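Local structure of putative isomerase (2OQH) at residues V227-M232 against M259-V264; C248-E253 against V271-G276; H330-I335 against E359-H364. The protein probably acts as an enolase-superfamily isomerase or dehydratase on a sugar acid, perhaps turning D-glucarate into 5-dehydro-4-deoxy-D-glucarate with loss of water. One frame throughout, in Å; residues are numbered along the deposited sequence.

Contact 1 (V227-M232 against M259-V264)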
# COMPACT_ATOMS: atom_id res chain seq x y z
N VAL A 227 3.02 15.09 12.48
CA VAL A 227 3.98 15.26 11.39
C VAL A 227 5.45 15.18 11.81
O VAL A 227 5.80 15.54 12.92
CB VAL A 227 3.80 16.64 10.70
CG1 VAL A 227 2.39 16.78 10.18
CG2 VAL A 227 4.10 17.74 11.68
N GLY A 228 6.28 14.69 10.89
CA GLY A 228 7.72 14.62 11.11
C GLY A 228 8.33 13.62 12.07
O GLY A 228 7.72 13.18 13.04
N ILE A 229 9.58 13.28 11.78
CA ILE A 229 10.35 12.35 12.60
C ILE A 229 10.47 12.92 14.01
O ILE A 229 10.37 12.19 14.99
CB ILE A 229 11.76 12.13 12.02
CG1 ILE A 229 11.67 11.34 10.71
CG2 ILE A 229 12.64 11.40 13.02
CD1 ILE A 229 13.00 11.19 10.00
N GLU A 230 10.67 14.24 14.10
CA GLU A 230 10.80 14.90 15.39
C GLU A 230 9.55 14.71 16.24
O GLU A 230 9.63 14.25 17.38
CB GLU A 230 11.06 16.41 15.20
CG GLU A 230 11.01 17.25 16.50
CD GLU A 230 11.97 16.75 17.59
OE1 GLU A 230 13.05 16.21 17.24
OE2 GLU A 230 11.66 16.92 18.79
N GLY A 231 8.40 15.08 15.69
CA GLY A 231 7.16 14.94 16.42
C GLY A 231 6.87 13.50 16.80
O GLY A 231 6.51 13.22 17.94
N MSE A 232 7.05 12.59 15.85
CA MSE A 232 6.80 11.17 16.10
C MSE A 232 7.68 10.60 17.21
O MSE A 232 7.22 9.79 18.02
CB MSE A 232 6.99 10.36 14.81
CG MSE A 232 5.91 10.61 13.75
SE MSE A 232 4.18 9.82 14.21
CE MSE A 232 4.54 8.06 13.50
N MSE A 259 15.83 5.97 12.93
CA MSE A 259 16.30 4.99 13.89
C MSE A 259 17.10 5.67 15.00
O MSE A 259 16.89 5.38 16.17
CB MSE A 259 17.17 3.94 13.20
CG MSE A 259 16.44 3.11 12.17
SE MSE A 259 15.00 2.09 12.97
CE MSE A 259 13.53 3.32 12.67
N ARG A 260 17.99 6.58 14.64
CA ARG A 260 18.79 7.25 15.66
C ARG A 260 17.94 8.09 16.60
O ARG A 260 18.30 8.29 17.76
CB ARG A 260 19.87 8.12 15.02
CG ARG A 260 21.03 7.34 14.44
CD ARG A 260 22.20 8.26 14.15
NE ARG A 260 23.25 7.56 13.41
CZ ARG A 260 24.00 6.58 13.90
NH1 ARG A 260 23.84 6.16 15.15
NH2 ARG A 260 24.90 6.00 13.12
N LEU A 261 16.82 8.60 16.10
CA LEU A 261 15.94 9.42 16.92
C LEU A 261 14.80 8.62 17.54
O LEU A 261 13.94 9.19 18.22
CB LEU A 261 15.36 10.58 16.09
CG LEU A 261 16.39 11.58 15.54
CD1 LEU A 261 15.66 12.65 14.75
CD2 LEU A 261 17.18 12.20 16.67
N ASN A 262 14.79 7.31 17.31
CA ASN A 262 13.77 6.41 17.86
C ASN A 262 12.36 6.93 17.59
O ASN A 262 11.54 7.01 18.50
CB ASN A 262 13.97 6.25 19.37
CG ASN A 262 15.28 5.59 19.70
OD1 ASN A 262 15.51 4.44 19.36
ND2 ASN A 262 16.16 6.32 20.37
N ALA A 263 12.09 7.24 16.33
CA ALA A 263 10.81 7.80 15.93
C ALA A 263 9.66 6.83 15.67
O ALA A 263 8.50 7.23 15.78
CB ALA A 263 11.01 8.68 14.69
N VAL A 264 9.95 5.58 15.33
CA VAL A 264 8.88 4.63 15.02
C VAL A 264 9.12 3.19 15.47
O VAL A 264 10.26 2.78 15.68
CB VAL A 264 8.59 4.61 13.50
CG1 VAL A 264 8.28 6.03 13.00
CG2 VAL A 264 9.79 4.05 12.76
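The branched methyl of Ile229 is the centre of this apolar contact. With CG2 anti to the backbone N and CG1 beside it (chi1 -70°), the isoleucine sends CG2 across to the other segment, and the single methyl meets two partners. Ala263 CB lies 3.6 Å from Ile229 CG2, while the tip of Leu261 comes in with CD1 3.7 Å from the same Ile229 CG2. The two longer side chains cross at about a right angle, so they touch at one methyl instead of lying alongside each other. Branching at CB suits Ile229: CG2 can meet Ala263 and Leu261 while CG1 points to a different neighbour, Cys248 O. Ala263 is small enough to sit against the helix backbone, its CB also 3.6 Å from Ile229 O. In the modified (beta/alpha)8 (TIM) barrel of the enolase superfamily, the start of outer helix 228-238 meets the turn that follows the next one, 252-260, and strand 243-245 lies between the helices in sequence. The second helix ends in a Schellman motif. Asn262 takes a positive phi of 50°, which asparagine tolerates well, and the chain turns so that Leu261 and Ala263 direct their CB atoms at the first helix while that of Asn262 points away. One turn on from Ile229, Met232, present as selenomethionine, sets its CB 3.6 Å from Ala263 O. That carbonyl oxygen is buried without a polar partner in the model. The Met232 chain then bends at chi2 and chi3 and brings CE within 4.3 Å of Val264 CG1, a looser touch that a flexible, unbranched side chain can make. Met232 and Val264 both also lean on Thr245 of strand 243-245. Gly231 is buried, and a beta carbon there would collide with Val227 O.

Contact 2 (C248-E253 against V271-G276)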
# COMPACT_ATOMS: atom_id res chain seq x y z
N CYS A 248 6.50 9.79 7.65
CA CYS A 248 7.74 10.43 8.09
C CYS A 248 8.99 9.63 7.69
O CYS A 248 10.11 10.12 7.82
CB CYS A 248 7.72 10.70 9.60
SG CYS A 248 7.98 9.30 10.69
N VAL A 249 8.79 8.40 7.22
CA VAL A 249 9.86 7.54 6.74
C VAL A 249 9.31 6.93 5.46
O VAL A 249 8.64 5.89 5.51
CB VAL A 249 10.20 6.40 7.72
CG1 VAL A 249 11.22 5.45 7.08
CG2 VAL A 249 10.77 6.97 9.02
N VAL A 250 9.58 7.57 4.32
CA VAL A 250 9.07 7.09 3.03
C VAL A 250 10.15 6.85 1.98
O VAL A 250 9.86 6.70 0.79
CB VAL A 250 8.03 8.08 2.45
CG1 VAL A 250 6.92 8.32 3.46
CG2 VAL A 250 8.70 9.40 2.08
N ARG A 251 11.40 6.82 2.43
CA ARG A 251 12.54 6.60 1.55
C ARG A 251 13.71 6.26 2.46
O ARG A 251 13.75 6.69 3.61
CB ARG A 251 12.85 7.87 0.75
CG ARG A 251 13.17 9.08 1.59
CD ARG A 251 13.43 10.32 0.74
NE ARG A 251 14.00 11.38 1.56
CZ ARG A 251 14.82 12.33 1.12
NH1 ARG A 251 15.18 12.38 -0.16
NH2 ARG A 251 15.30 13.23 1.97
N PHE A 252 14.66 5.48 1.96
CA PHE A 252 15.80 5.09 2.77
C PHE A 252 16.57 6.25 3.40
O PHE A 252 17.10 6.09 4.49
CB PHE A 252 16.73 4.20 1.95
CG PHE A 252 16.16 2.83 1.71
CD1 PHE A 252 16.13 1.90 2.74
CD2 PHE A 252 15.61 2.49 0.48
CE1 PHE A 252 15.54 0.64 2.56
CE2 PHE A 252 15.02 1.24 0.28
CZ PHE A 252 14.99 0.31 1.32
N GLU A 253 16.60 7.41 2.75
CA GLU A 253 17.30 8.55 3.31
C GLU A 253 16.70 8.96 4.66
O GLU A 253 17.36 9.64 5.45
CB GLU A 253 17.27 9.75 2.36
CG GLU A 253 18.16 9.59 1.14
CD GLU A 253 17.44 9.00 -0.07
OE1 GLU A 253 16.53 8.17 0.09
OE2 GLU A 253 17.82 9.38 -1.20
N VAL A 271 5.30 -0.56 -2.48
CA VAL A 271 6.07 -0.58 -3.71
C VAL A 271 5.97 0.71 -4.50
O VAL A 271 6.96 1.21 -5.04
CB VAL A 271 5.63 -1.75 -4.60
CG1 VAL A 271 6.26 -1.62 -5.99
CG2 VAL A 271 6.04 -3.05 -3.96
N TYR A 272 4.77 1.26 -4.56
CA TYR A 272 4.51 2.46 -5.32
C TYR A 272 5.04 3.71 -4.66
O TYR A 272 5.25 4.72 -5.33
CB TYR A 272 3.01 2.53 -5.61
CG TYR A 272 2.59 1.20 -6.18
CD1 TYR A 272 3.03 0.80 -7.44
CD2 TYR A 272 1.92 0.26 -5.40
CE1 TYR A 272 2.84 -0.50 -7.90
CE2 TYR A 272 1.72 -1.05 -5.85
CZ TYR A 272 2.19 -1.42 -7.10
OH TYR A 272 2.06 -2.73 -7.54
N LYS A 273 5.28 3.64 -3.36
CA LYS A 273 5.81 4.78 -2.63
C LYS A 273 7.35 4.73 -2.60
O LYS A 273 8.02 5.76 -2.64
CB LYS A 273 5.23 4.79 -1.21
CG LYS A 273 5.66 5.97 -0.35
CD LYS A 273 4.98 5.93 1.04
CE LYS A 273 3.53 6.39 0.99
NZ LYS A 273 3.38 7.79 1.48
N TRP A 274 7.89 3.51 -2.54
CA TRP A 274 9.34 3.29 -2.48
C TRP A 274 10.04 3.04 -3.82
O TRP A 274 11.25 2.83 -3.88
CB TRP A 274 9.63 2.16 -1.50
CG TRP A 274 9.32 2.56 -0.08
CD1 TRP A 274 8.09 2.83 0.45
CD2 TRP A 274 10.27 2.82 0.97
NE1 TRP A 274 8.21 3.25 1.75
CE2 TRP A 274 9.54 3.25 2.10
CE3 TRP A 274 11.67 2.73 1.06
CZ2 TRP A 274 10.16 3.60 3.31
CZ3 TRP A 274 12.29 3.08 2.26
CH2 TRP A 274 11.53 3.51 3.37
N GLY A 275 9.26 3.03 -4.91
CA GLY A 275 9.85 2.85 -6.22
C GLY A 275 10.05 1.46 -6.79
O GLY A 275 10.51 1.34 -7.93
N GLY A 276 9.71 0.41 -6.05
CA GLY A 276 9.90 -0.91 -6.60
C GLY A 276 9.81 -2.07 -5.63
O GLY A 276 9.68 -1.89 -4.42
O HOH W 1 6.66 4.39 4.14
O HOH W 2 8.25 8.18 -1.03
O HOH W 3 11.09 5.82 -1.35
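The backbones come closest where Arg251 CA lies 6.1 Å from Trp274 CA, between an irregular run leading into helix 252-260 and the short, weakly bonded helix 271-274. The segments follow neighbouring parallel strands of the TIM barrel, 243-245 and 266-269, so the contact joins loops at the C-terminal ends of the strands. Helix 271-274 stops at Gly275, whose positive phi of 89° suits a residue without a side chain; Gly276 then takes the N-cap position of helix 277-289. Carbonyl groups of the two backbones are joined through water: one molecule donates to both Val250 O and Lys273 O, and another does the same with a weak second bond. Trp274 dominates the side-chain contact. Its indole lies flat against the Val250-Arg251 peptide, with Arg251 N 3.4 Å above the ring plane toward the rim and Val250 O over the centre of the same face. A broad flat ring suits a peptide plane, which it can cover face-on. The indole N-H is used too: Trp274 NE1 donates 3.1 Å to a water in the ring plane, and that water donates to Val249 O. At the benzo end the edge of Trp274 meets the face of Phe252 in a T-shaped pair, centroids 5.0 Å apart and planes at 79°. Lys273, bent at chi3 and chi4, lays its CD 3.9 Å from Val250 CG1 and gives its NZ to Asn246 O. Further out, Phe252 and Trp274 both rest on helix 277-289, while Arg251 and Lys273 touch helix 85-112 of the N-terminal capping domain.

Contact 3 (H330-I335 against E359-H364)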
# COMPACT_ATOMS: atom_id res chain seq x y z
N HIS A 330 -13.03 -2.65 -5.21
CA HIS A 330 -12.93 -2.77 -6.65
C HIS A 330 -14.19 -3.30 -7.31
O HIS A 330 -14.91 -4.14 -6.74
CB HIS A 330 -11.75 -3.68 -7.02
CG HIS A 330 -12.11 -5.13 -7.16
ND1 HIS A 330 -12.66 -5.66 -8.31
CD2 HIS A 330 -12.03 -6.16 -6.28
CE1 HIS A 330 -12.89 -6.95 -8.14
NE2 HIS A 330 -12.52 -7.28 -6.91
N ALA A 331 -14.46 -2.77 -8.49
CA ALA A 331 -15.60 -3.20 -9.29
C ALA A 331 -14.92 -3.81 -10.52
O ALA A 331 -14.17 -4.78 -10.40
CB ALA A 331 -16.47 -2.01 -9.68
N ASP A 332 -15.14 -3.22 -11.69
CA ASP A 332 -14.54 -3.72 -12.91
C ASP A 332 -13.05 -3.35 -12.95
O ASP A 332 -12.66 -2.28 -12.47
CB ASP A 332 -15.29 -3.15 -14.12
CG ASP A 332 -15.02 -3.93 -15.40
OD1 ASP A 332 -14.79 -5.15 -15.31
OD2 ASP A 332 -15.06 -3.33 -16.49
N ASP A 333 -12.23 -4.23 -13.51
CA ASP A 333 -10.78 -4.01 -13.58
C ASP A 333 -10.29 -4.50 -14.93
O ASP A 333 -11.02 -5.21 -15.64
CB ASP A 333 -10.08 -4.79 -12.46
CG ASP A 333 -8.74 -4.17 -12.06
OD1 ASP A 333 -8.13 -3.47 -12.89
OD2 ASP A 333 -8.31 -4.41 -10.91
N ILE A 334 -9.06 -4.15 -15.30
CA ILE A 334 -8.55 -4.61 -16.58
C ILE A 334 -7.95 -6.00 -16.51
O ILE A 334 -7.34 -6.47 -17.46
CB ILE A 334 -7.54 -3.61 -17.18
CG1 ILE A 334 -6.36 -3.40 -16.24
CG2 ILE A 334 -8.23 -2.28 -17.43
CD1 ILE A 334 -5.37 -2.39 -16.77
N ILE A 335 -8.12 -6.66 -15.38
CA ILE A 335 -7.63 -8.03 -15.24
C ILE A 335 -8.69 -8.84 -14.53
O ILE A 335 -9.71 -8.30 -14.10
CB ILE A 335 -6.30 -8.12 -14.43
CG1 ILE A 335 -6.58 -7.94 -12.93
CG2 ILE A 335 -5.32 -7.06 -14.90
CD1 ILE A 335 -5.40 -8.33 -12.04
N GLU A 359 -7.01 -5.94 -22.89
CA GLU A 359 -6.69 -4.69 -23.56
C GLU A 359 -7.90 -3.88 -24.00
O GLU A 359 -7.85 -2.64 -24.00
CB GLU A 359 -5.77 -4.96 -24.75
CG GLU A 359 -4.31 -5.12 -24.34
CD GLU A 359 -3.46 -5.70 -25.43
OE1 GLU A 359 -3.64 -5.28 -26.59
OE2 GLU A 359 -2.60 -6.57 -25.13
N ASP A 360 -8.99 -4.55 -24.35
CA ASP A 360 -10.19 -3.83 -24.77
C ASP A 360 -10.67 -2.95 -23.63
O ASP A 360 -10.97 -1.77 -23.83
CB ASP A 360 -11.29 -4.82 -25.19
CG ASP A 360 -10.87 -5.70 -26.35
OD1 ASP A 360 -10.27 -5.16 -27.31
OD2 ASP A 360 -11.14 -6.92 -26.32
N LYS A 361 -10.74 -3.51 -22.42
CA LYS A 361 -11.17 -2.76 -21.25
C LYS A 361 -10.19 -1.64 -20.96
O LYS A 361 -10.59 -0.52 -20.61
CB LYS A 361 -11.29 -3.68 -20.03
CG LYS A 361 -12.43 -4.69 -20.11
CD LYS A 361 -12.62 -5.38 -18.76
CE LYS A 361 -13.89 -6.20 -18.73
NZ LYS A 361 -14.15 -6.78 -17.37
N LEU A 362 -8.90 -1.95 -21.08
CA LEU A 362 -7.86 -0.96 -20.84
C LEU A 362 -8.12 0.22 -21.77
O LEU A 362 -8.16 1.38 -21.35
CB LEU A 362 -6.48 -1.55 -21.14
CG LEU A 362 -5.30 -0.57 -21.16
CD1 LEU A 362 -5.08 0.03 -19.75
CD2 LEU A 362 -4.04 -1.29 -21.65
N ARG A 363 -8.31 -0.08 -23.05
CA ARG A 363 -8.57 0.96 -24.02
C ARG A 363 -9.86 1.68 -23.65
O ARG A 363 -9.96 2.90 -23.75
CB ARG A 363 -8.66 0.36 -25.43
CG ARG A 363 -8.35 1.35 -26.54
CD ARG A 363 -8.40 0.69 -27.91
NE ARG A 363 -9.66 -0.03 -28.12
CZ ARG A 363 -9.81 -1.34 -27.95
NH1 ARG A 363 -8.77 -2.09 -27.58
NH2 ARG A 363 -11.00 -1.90 -28.12
N HIS A 364 -10.85 0.93 -23.18
CA HIS A 364 -12.13 1.51 -22.79
C HIS A 364 -11.99 2.52 -21.65
O HIS A 364 -12.45 3.66 -21.74
CB HIS A 364 -13.10 0.40 -22.37
CG HIS A 364 -14.39 0.90 -21.76
ND1 HIS A 364 -15.33 1.60 -22.48
CD2 HIS A 364 -14.88 0.78 -20.51
CE1 HIS A 364 -16.35 1.90 -21.69
NE2 HIS A 364 -16.10 1.41 -20.49
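Asp332 OD1 has one bond across the contact, a salt bridge in which Lys361 NZ donates at 2.7 Å to the syn lone pair; its partner oxygen OD2 has one more, a hydrogen bond with Tyr365 OH. Here a loop that follows strand 323-324 of the enolase-type TIM barrel meets the C-terminal helix 359-368, which packs against the antiparallel sheet of the N-terminal domain and, as in relatives, probably belongs with that capping domain. The charged groups meet tip to tip. Asp332 has CG anti to the backbone N (chi1 -162°), and Lys361 runs extended beyond CG, the length of lysine being what lets a helix residue span the gap. On the way its aliphatic part passes the loop backbone, with Lys361 CD 3.5 Å from Asp333 O. The beta carbon of Asp333 points away; its OD1 accepts from Ile334 N at 2.7 Å through the anti lone pair in a bent bond (137°), while OD2 takes Gly303 N at the start of helix 303-315. Leu362, one residue on from the lysine, faces Trp11, Val13 and Trp47 of that sheet. Ile334, with CG1 in the crowded position between backbone N and carbonyl carbon, makes the apolar part of the contact: its CG2 lies 3.7 Å from Leu362 CA, and its CD1 meets Leu362 CD1 at 3.8 Å.

Contacts 1 and 2 are interleaved along the chain, in the order 227-232, 248-253, 259-264, 271-276, and both use helix 252-260, contact 2 at its beginning and contact 1 at its end. Their centres are 16 Å apart, and they touch through Cys248, whose SG packs on Met232 CG and Val264 CG1 and whose O meets Ile229 CG1, so the two contacts share one packed patch. Contact 3 follows later in sequence. Its centre is 41 Å from that of contact 1, on the opposite side of the chain's centre, and 28 Å from that of contact 2. Contact 2 borders helix 85-112 and contact 3 the antiparallel sheet, both of the N-terminal domain.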